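Local coordinates for Mlr3007 protein (Mesorhizobium loti, PDB 3QQM), which probably transfers the amino group between the branched-chain amino acids leucine, isoleucine or valine and 2-oxoglutarate, using pyridoxal 5'-phosphate as cofactor, at residues N144-F158 / P169-R181. Residues are numbered along the deposited sequence; the frame is centred on the assembly and turned at random.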
ATOM      1  N   ASN A 144      -7.377  -2.569  14.508  1.00 15.80           N
ATOM      2  CA  ASN A 144      -6.392  -2.836  15.555  1.00 15.82           C
ATOM      3  C   ASN A 144      -7.049  -3.271  16.866  1.00 16.35           C
ATOM      4  O   ASN A 144      -8.250  -3.499  16.900  1.00 16.12           O
ATOM      5  CB  ASN A 144      -5.503  -1.608  15.764  1.00 15.50           C
ATOM      6  CG  ASN A 144      -6.267  -0.397  16.312  1.00 15.76           C
ATOM      7  OD1 ASN A 144      -7.409  -0.516  16.814  1.00 16.25           O
ATOM      8  ND2 ASN A 144      -5.628   0.778  16.238  1.00 14.35           N
ATOM      9  N   GLU A 145      -6.265  -3.346  17.954  1.00 17.02           N
ATOM     10  CA  GLU A 145      -6.789  -3.818  19.274  1.00 17.73           C
ATOM     11  C   GLU A 145      -7.856  -2.936  19.897  1.00 17.88           C
ATOM     12  O   GLU A 145      -8.475  -3.315  20.867  1.00 18.27           O
ATOM     13  CB  GLU A 145      -5.656  -4.096  20.303  1.00 18.03           C
ATOM     14  CG  GLU A 145      -4.843  -2.910  20.840  1.00 18.58           C
ATOM     15  CD  GLU A 145      -3.801  -2.302  19.857  1.00 19.15           C
ATOM     16  OE1 GLU A 145      -3.837  -2.570  18.629  1.00 19.01           O
ATOM     17  OE2 GLU A 145      -2.941  -1.548  20.334  1.00 18.95           O
ATOM     18  N   ARG A 146      -8.042  -1.744  19.344  1.00 18.26           N
ATOM     19  CA  ARG A 146      -9.063  -0.793  19.817  1.00 18.58           C
ATOM     20  C   ARG A 146     -10.216  -0.652  18.809  1.00 18.01           C
ATOM     21  O   ARG A 146     -11.038   0.248  18.909  1.00 17.48           O
ATOM     22  CB  ARG A 146      -8.408   0.545  20.159  1.00 18.85           C
ATOM     23  CG  ARG A 146      -7.510   0.410  21.404  1.00 21.29           C
ATOM     24  CD  ARG A 146      -6.836   1.688  21.826  1.00 23.08           C
ATOM     25  NE  ARG A 146      -5.933   2.152  20.786  1.00 25.02           N
ATOM     26  CZ  ARG A 146      -4.678   1.723  20.614  1.00 27.14           C
ATOM     27  NH1 ARG A 146      -4.156   0.786  21.401  1.00 28.61           N
ATOM     28  NH2 ARG A 146      -3.948   2.216  19.623  1.00 27.72           N
ATOM     29  N   GLY A 147     -10.285  -1.603  17.872  1.00 17.61           N
ATOM     30  CA  GLY A 147     -11.345  -1.648  16.857  1.00 17.36           C
ATOM     31  C   GLY A 147     -11.362  -0.498  15.873  1.00 16.98           C
ATOM     32  O   GLY A 147     -12.398  -0.199  15.280  1.00 17.08           O
ATOM     33  N   GLU A 148     -10.214   0.142  15.708  1.00 16.35           N
ATOM     34  CA  GLU A 148     -10.057   1.253  14.804  1.00 15.88           C
ATOM     35  C   GLU A 148      -9.560   0.704  13.485  1.00 15.31           C
ATOM     36  O   GLU A 148      -8.623  -0.085  13.445  1.00 14.89           O
ATOM     37  CB  GLU A 148      -9.055   2.259  15.404  1.00 16.02           C
ATOM     38  CG  GLU A 148      -9.545   2.813  16.768  1.00 16.90           C
ATOM     39  CD  GLU A 148      -8.471   3.458  17.631  1.00 16.98           C
ATOM     40  OE1 GLU A 148      -7.247   3.329  17.341  1.00 15.87           O
ATOM     41  OE2 GLU A 148      -8.880   4.067  18.644  1.00 16.43           O
ATOM     42  N   ILE A 149     -10.225   1.085  12.408  1.00 15.13           N
ATOM     43  CA  ILE A 149      -9.833   0.661  11.100  1.00 15.02           C
ATOM     44  C   ILE A 149      -8.479   1.246  10.821  1.00 14.73           C
ATOM     45  O   ILE A 149      -8.233   2.435  11.111  1.00 14.67           O
ATOM     46  CB  ILE A 149     -10.799   1.164  10.012  1.00 15.24           C
ATOM     47  CG1 ILE A 149     -12.130   0.436  10.124  1.00 15.62           C
ATOM     48  CG2 ILE A 149     -10.205   0.944   8.606  1.00 14.35           C
ATOM     49  CD1 ILE A 149     -12.043  -1.082   9.805  1.00 16.27           C
ATOM     50  N   CYS A 150      -7.601   0.424  10.260  1.00 14.00           N
ATOM     51  CA  CYS A 150      -6.274   0.873   9.922  1.00 13.62           C
ATOM     52  C   CYS A 150      -6.042   1.020   8.398  1.00 13.49           C
ATOM     53  O   CYS A 150      -5.701   2.115   7.886  1.00 13.08           O
ATOM     54  CB  CYS A 150      -5.250  -0.110  10.479  1.00 13.72           C
ATOM     55  SG  CYS A 150      -5.198  -0.308  12.302  1.00 13.41           S
ATOM     56  N   GLU A 151      -6.252  -0.075   7.677  1.00 13.67           N
ATOM     57  CA  GLU A 151      -5.955  -0.127   6.248  1.00 13.40           C
ATOM     58  C   GLU A 151      -6.445  -1.415   5.621  1.00 13.43           C
ATOM     59  O   GLU A 151      -7.020  -2.279   6.288  1.00 13.72           O
ATOM     60  CB  GLU A 151      -4.417  -0.083   6.088  1.00 13.16           C
ATOM     61  CG  GLU A 151      -3.712  -1.279   6.798  1.00 13.55           C
ATOM     62  CD  GLU A 151      -2.154  -1.221   6.815  1.00 13.94           C
ATOM     63  OE1 GLU A 151      -1.542  -0.443   6.036  1.00 13.12           O
ATOM     64  OE2 GLU A 151      -1.545  -1.987   7.619  1.00 14.42           O
ATOM     65  N   GLY A 152      -6.245  -1.521   4.317  1.00 13.41           N
ATOM     66  CA  GLY A 152      -6.558  -2.725   3.581  1.00 13.46           C
ATOM     67  C   GLY A 152      -5.273  -3.547   3.500  1.00 13.38           C
ATOM     68  O   GLY A 152      -4.188  -3.066   3.883  1.00 13.24           O
ATOM     69  N   THR A 153      -5.380  -4.781   3.033  1.00 13.39           N
ATOM     70  CA  THR A 153      -4.215  -5.614   2.866  1.00 13.62           C
ATOM     71  C   THR A 153      -3.195  -4.983   1.877  1.00 13.77           C
ATOM     72  O   THR A 153      -1.986  -5.212   2.004  1.00 14.03           O
ATOM     73  CB  THR A 153      -4.589  -7.004   2.331  1.00 14.39           C
ATOM     74  OG1 THR A 153      -5.046  -6.903   0.967  1.00 14.00           O
ATOM     75  CG2 THR A 153      -5.671  -7.661   3.224  1.00 14.04           C
ATOM     76  N   ILE A 154      -3.665  -4.219   0.885  1.00 13.86           N
ATOM     77  CA  ILE A 154      -2.741  -3.592  -0.078  1.00 14.17           C
ATOM     78  C   ILE A 154      -3.090  -2.142  -0.385  1.00 13.79           C
ATOM     79  O   ILE A 154      -2.601  -1.564  -1.375  1.00 13.64           O
ATOM     80  CB  ILE A 154      -2.663  -4.379  -1.423  1.00 14.59           C
ATOM     81  CG1 ILE A 154      -4.043  -4.418  -2.087  1.00 15.89           C
ATOM     82  CG2 ILE A 154      -2.113  -5.769  -1.194  1.00 14.66           C
ATOM     83  CD1 ILE A 154      -4.085  -5.104  -3.465  1.00 17.79           C
ATOM     84  N   THR A 155      -3.910  -1.550   0.468  1.00 13.64           N
ATOM     85  CA  THR A 155      -4.360  -0.189   0.272  1.00 13.46           C
ATOM     86  C   THR A 155      -4.565   0.534   1.585  1.00 13.39           C
ATOM     87  O   THR A 155      -4.622  -0.086   2.633  1.00 13.07           O
ATOM     88  CB  THR A 155      -5.739  -0.177  -0.416  1.00 13.85           C
ATOM     89  OG1 THR A 155      -6.636  -1.002   0.329  1.00 14.02           O
ATOM     90  CG2 THR A 155      -5.690  -0.715  -1.855  1.00 13.73           C
ATOM     91  N   ASN A 156      -4.619   1.865   1.502  1.00 13.17           N
ATOM     92  CA  ASN A 156      -4.964   2.711   2.617  1.00 12.85           C
ATOM     93  C   ASN A 156      -6.439   3.081   2.383  1.00 12.95           C
ATOM     94  O   ASN A 156      -6.904   3.050   1.249  1.00 12.48           O
ATOM     95  CB  ASN A 156      -4.075   3.941   2.690  1.00 12.50           C
ATOM     96  CG  ASN A 156      -2.667   3.619   3.197  1.00 12.36           C
ATOM     97  OD1 ASN A 156      -1.678   3.815   2.489  1.00 10.53           O
ATOM     98  ND2 ASN A 156      -2.581   3.090   4.424  1.00 11.48           N
ATOM     99  N   VAL A 157      -7.149   3.427   3.456  1.00 12.91           N
ATOM    100  CA  VAL A 157      -8.580   3.742   3.420  1.00 13.02           C
ATOM    101  C   VAL A 157      -8.825   5.236   3.468  1.00 13.59           C
ATOM    102  O   VAL A 157      -8.136   5.957   4.164  1.00 13.46           O
ATOM    103  CB  VAL A 157      -9.296   3.083   4.624  1.00 13.31           C
ATOM    104  CG1 VAL A 157     -10.805   3.403   4.620  1.00 12.51           C
ATOM    105  CG2 VAL A 157      -9.054   1.582   4.619  1.00 11.54           C
ATOM    106  N   PHE A 158      -9.831   5.689   2.731  1.00 14.26           N
ATOM    107  CA  PHE A 158     -10.171   7.103   2.655  1.00 14.78           C
ATOM    108  C   PHE A 158     -11.676   7.205   2.672  1.00 15.73           C
ATOM    109  O   PHE A 158     -12.363   6.667   1.772  1.00 15.96           O
ATOM    110  CB  PHE A 158      -9.609   7.711   1.378  1.00 14.72           C
ATOM    111  CG  PHE A 158      -8.122   7.549   1.243  1.00 13.33           C
ATOM    112  CD1 PHE A 158      -7.592   6.426   0.645  1.00 12.98           C
ATOM    113  CD2 PHE A 158      -7.265   8.520   1.707  1.00 13.04           C
ATOM    114  CE1 PHE A 158      -6.249   6.266   0.521  1.00 12.82           C
ATOM    115  CE2 PHE A 158      -5.925   8.366   1.613  1.00 12.53           C
ATOM    116  CZ  PHE A 158      -5.399   7.231   1.004  1.00 13.09           C
ATOM    117  N   PRO A 169      -7.140   6.743   8.290  1.00 14.29           N
ATOM    118  CA  PRO A 169      -6.651   6.418   9.611  1.00 14.75           C
ATOM    119  C   PRO A 169      -5.280   7.032   9.972  1.00 15.15           C
ATOM    120  O   PRO A 169      -4.336   6.998   9.175  1.00 15.06           O
ATOM    121  CB  PRO A 169      -6.592   4.900   9.580  1.00 14.54           C
ATOM    122  CG  PRO A 169      -7.671   4.520   8.698  1.00 14.19           C
ATOM    123  CD  PRO A 169      -7.626   5.530   7.608  1.00 14.43           C
ATOM    124  N   ARG A 170      -5.211   7.568  11.186  1.00 15.88           N
ATOM    125  CA  ARG A 170      -4.003   8.184  11.725  1.00 16.45           C
ATOM    126  C   ARG A 170      -2.961   7.109  11.855  1.00 16.05           C
ATOM    127  O   ARG A 170      -3.258   5.998  12.252  1.00 15.58           O
ATOM    128  CB  ARG A 170      -4.305   8.844  13.074  1.00 17.01           C
ATOM    129  CG  ARG A 170      -3.335   9.903  13.466  1.00 18.91           C
ATOM    130  CD  ARG A 170      -3.831  10.731  14.651  1.00 20.87           C
ATOM    131  NE  ARG A 170      -3.704  10.022  15.914  1.00 22.37           N
ATOM    132  CZ  ARG A 170      -4.142  10.485  17.083  1.00 24.13           C
ATOM    133  NH1 ARG A 170      -4.821  11.623  17.155  1.00 24.33           N
ATOM    134  NH2 ARG A 170      -3.937   9.777  18.181  1.00 24.58           N
ATOM    135  N   LEU A 171      -1.724   7.465  11.546  1.00 16.33           N
ATOM    136  CA  LEU A 171      -0.619   6.530  11.522  1.00 16.27           C
ATOM    137  C   LEU A 171      -0.413   5.716  12.828  1.00 16.69           C
ATOM    138  O   LEU A 171      -0.122   4.504  12.759  1.00 16.41           O
ATOM    139  CB  LEU A 171       0.662   7.266  11.156  1.00 16.41           C
ATOM    140  CG  LEU A 171       1.790   6.359  10.686  1.00 17.17           C
ATOM    141  CD1 LEU A 171       1.340   5.576   9.423  1.00 16.25           C
ATOM    142  CD2 LEU A 171       3.059   7.202  10.425  1.00 18.23           C
ATOM    143  N   ASP A 172      -0.571   6.348  13.992  1.00 16.57           N
ATOM    144  CA  ASP A 172      -0.401   5.623  15.247  1.00 17.15           C
ATOM    145  C   ASP A 172      -1.420   4.466  15.444  1.00 16.93           C
ATOM    146  O   ASP A 172      -1.296   3.723  16.387  1.00 17.33           O
ATOM    147  CB  ASP A 172      -0.391   6.560  16.470  1.00 17.51           C
ATOM    148  CG  ASP A 172      -1.670   7.369  16.611  1.00 18.27           C
ATOM    149  OD1 ASP A 172      -2.477   7.439  15.634  1.00 18.87           O
ATOM    150  OD2 ASP A 172      -1.861   7.970  17.684  1.00 19.27           O
ATOM    151  N   CYS A 173      -2.417   4.334  14.569  1.00 16.72           N
ATOM    152  CA  CYS A 173      -3.371   3.218  14.659  1.00 16.70           C
ATOM    153  C   CYS A 173      -2.723   1.855  14.300  1.00 16.19           C
ATOM    154  O   CYS A 173      -3.214   0.790  14.706  1.00 16.06           O
ATOM    155  CB  CYS A 173      -4.601   3.455  13.755  1.00 16.64           C
ATOM    156  SG  CYS A 173      -5.803   4.743  14.302  1.00 18.16           S
ATOM    157  N   GLY A 174      -1.651   1.899  13.509  1.00 15.72           N
ATOM    158  CA  GLY A 174      -0.931   0.701  13.084  1.00 15.19           C
ATOM    159  C   GLY A 174      -1.252   0.409  11.635  1.00 14.75           C
ATOM    160  O   GLY A 174      -2.211  -0.313  11.324  1.00 14.43           O
ATOM    161  N   LEU A 175      -0.467   1.006  10.746  1.00 14.23           N
ATOM    162  CA  LEU A 175      -0.623   0.836   9.288  1.00 13.66           C
ATOM    163  C   LEU A 175       0.613   1.364   8.533  1.00 13.17           C
ATOM    164  O   LEU A 175       1.495   2.017   9.110  1.00 12.89           O
ATOM    165  CB  LEU A 175      -1.846   1.587   8.756  1.00 13.38           C
ATOM    166  CG  LEU A 175      -1.912   3.060   9.218  1.00 13.82           C
ATOM    167  CD1 LEU A 175      -2.230   4.042   8.088  1.00 12.18           C
ATOM    168  CD2 LEU A 175      -2.866   3.204  10.415  1.00 12.92           C
ATOM    169  N   LEU A 176       0.645   1.080   7.237  1.00 12.80           N
ATOM    170  CA  LEU A 176       1.703   1.530   6.375  1.00 12.65           C
ATOM    171  C   LEU A 176       1.454   2.975   5.920  1.00 12.56           C
ATOM    172  O   LEU A 176       0.368   3.299   5.456  1.00 11.89           O
ATOM    173  CB  LEU A 176       1.770   0.656   5.150  1.00 12.44           C
ATOM    174  CG  LEU A 176       2.904   0.983   4.200  1.00 12.55           C
ATOM    175  CD1 LEU A 176       4.185   0.502   4.801  1.00 12.26           C
ATOM    176  CD2 LEU A 176       2.686   0.348   2.807  1.00 12.55           C
ATOM    177  N   PRO A 177       2.453   3.860   6.092  1.00 12.80           N
ATOM    178  CA  PRO A 177       2.243   5.184   5.575  1.00 13.02           C
ATOM    179  C   PRO A 177       2.398   5.084   4.078  1.00 12.87           C
ATOM    180  O   PRO A 177       3.510   5.170   3.563  1.00 13.08           O
ATOM    181  CB  PRO A 177       3.380   6.010   6.205  1.00 13.39           C
ATOM    182  CG  PRO A 177       4.448   5.034   6.484  1.00 13.42           C
ATOM    183  CD  PRO A 177       3.699   3.764   6.870  1.00 13.27           C
ATOM    184  N   GLY A 178       1.293   4.832   3.390  1.00 12.73           N
ATOM    185  CA  GLY A 178       1.303   4.708   1.950  1.00 12.35           C
ATOM    186  C   GLY A 178       1.720   5.974   1.236  1.00 12.46           C
ATOM    187  O   GLY A 178       1.567   7.088   1.745  1.00 12.44           O
ATOM    188  N   VAL A 179       2.264   5.770   0.044  1.00 12.30           N
ATOM    189  CA  VAL A 179       2.730   6.824  -0.826  1.00 12.22           C
ATOM    190  C   VAL A 179       1.556   7.627  -1.438  1.00 12.15           C
ATOM    191  O   VAL A 179       1.634   8.829  -1.538  1.00 12.05           O
ATOM    192  CB  VAL A 179       3.662   6.226  -1.893  1.00 12.55           C
ATOM    193  CG1 VAL A 179       3.788   7.136  -3.138  1.00 12.60           C
ATOM    194  CG2 VAL A 179       5.036   5.896  -1.246  1.00 11.63           C
ATOM    195  N   LEU A 180       0.498   6.969  -1.879  1.00 11.87           N
ATOM    196  CA  LEU A 180      -0.651   7.721  -2.364  1.00 12.24           C
ATOM    197  C   LEU A 180      -1.164   8.498  -1.146  1.00 12.12           C
ATOM    198  O   LEU A 180      -1.386   9.693  -1.214  1.00 12.00           O
ATOM    199  CB  LEU A 180      -1.741   6.805  -2.908  1.00 12.02           C
ATOM    200  CG  LEU A 180      -3.058   7.511  -3.261  1.00 13.04           C
ATOM    201  CD1 LEU A 180      -2.872   8.495  -4.443  1.00 13.17           C
ATOM    202  CD2 LEU A 180      -4.197   6.546  -3.568  1.00 12.74           C
ATOM    203  N   ARG A 181      -1.284   7.802  -0.023  1.00 12.16           N
ATOM    204  CA  ARG A 181      -1.763   8.387   1.231  1.00 12.92           C
ATOM    205  C   ARG A 181      -0.991   9.633   1.549  1.00 13.40           C
ATOM    206  O   ARG A 181      -1.573  10.663   1.837  1.00 14.16           O
ATOM    207  CB  ARG A 181      -1.595   7.399   2.377  1.00 12.93           C
ATOM    208  CG  ARG A 181      -1.996   7.914   3.752  1.00 13.21           C
ATOM    209  CD  ARG A 181      -1.659   6.854   4.802  1.00 13.69           C
ATOM    210  NE  ARG A 181      -2.022   7.244   6.165  1.00 12.93           N
ATOM    211  CZ  ARG A 181      -1.265   7.963   6.971  1.00 12.87           C
ATOM    212  NH1 ARG A 181      -0.073   8.407   6.570  1.00 12.91           N
ATOM    213  NH2 ARG A 181      -1.709   8.249   8.195  1.00 13.64           N
TER
HETATM  214  O   HOH W   1      -1.360   4.818  -0.021  1.00  8.02           O
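N144, E151 and N156 reach across to grip the backbone of 169-181, which leads into the helix at V179. Both segments belong to the larger, C-terminal domain of the class-IV aminotransferase fold, beside the cofactor site: V179 N, right after the N-cap residue G178, donates to the phosphate oxygen OP1 of the pyridoxal-modified lysine.

The N144 amide works in both directions. Its ND2 donates to C173 O at 2.9 Å, on a lone pair in the carbonyl plane, and also to E148 OE1. OD1 takes the backbone N of R146, closing an Asx turn, and that of E148 from the opposite face of the amide. With an alanine here, C173 O would probably be left without its amide donor, and the backbone N atoms of R146 and E148 without their shared oxygen. C150 SG lies 3.1 Å from G174 O, while the P169 ring packs its CG against C150 O at 3.2 Å.

The E151 carboxylate lies against L175, with CD 3.4 Å from L175 CB. OE1 receives L176 N at 2.9 Å in a nearly straight bond (177°), although the donor sits above the carboxylate plane; OE2 is held by Y125 OH.

With CG anti to the carbonyl carbon (chi1 -74°), the N156 amide is carried toward 176-181. ND2 donates to L176 O at 3.1 Å, nearly in line with the C=O, but the bond is bent and the oxygen tilts out of the amide plane. The N156 side chain crosses that of R181 at about a right angle, CG 3.7 Å from R181 CD, amide and guanidinium planes 53° apart. That arginine runs extended as far as NE, its NH2 bonding P169 O and pairing with E192. N156 OD1 accepts from a water at 2.7 Å, and the same water accepts from R181 N.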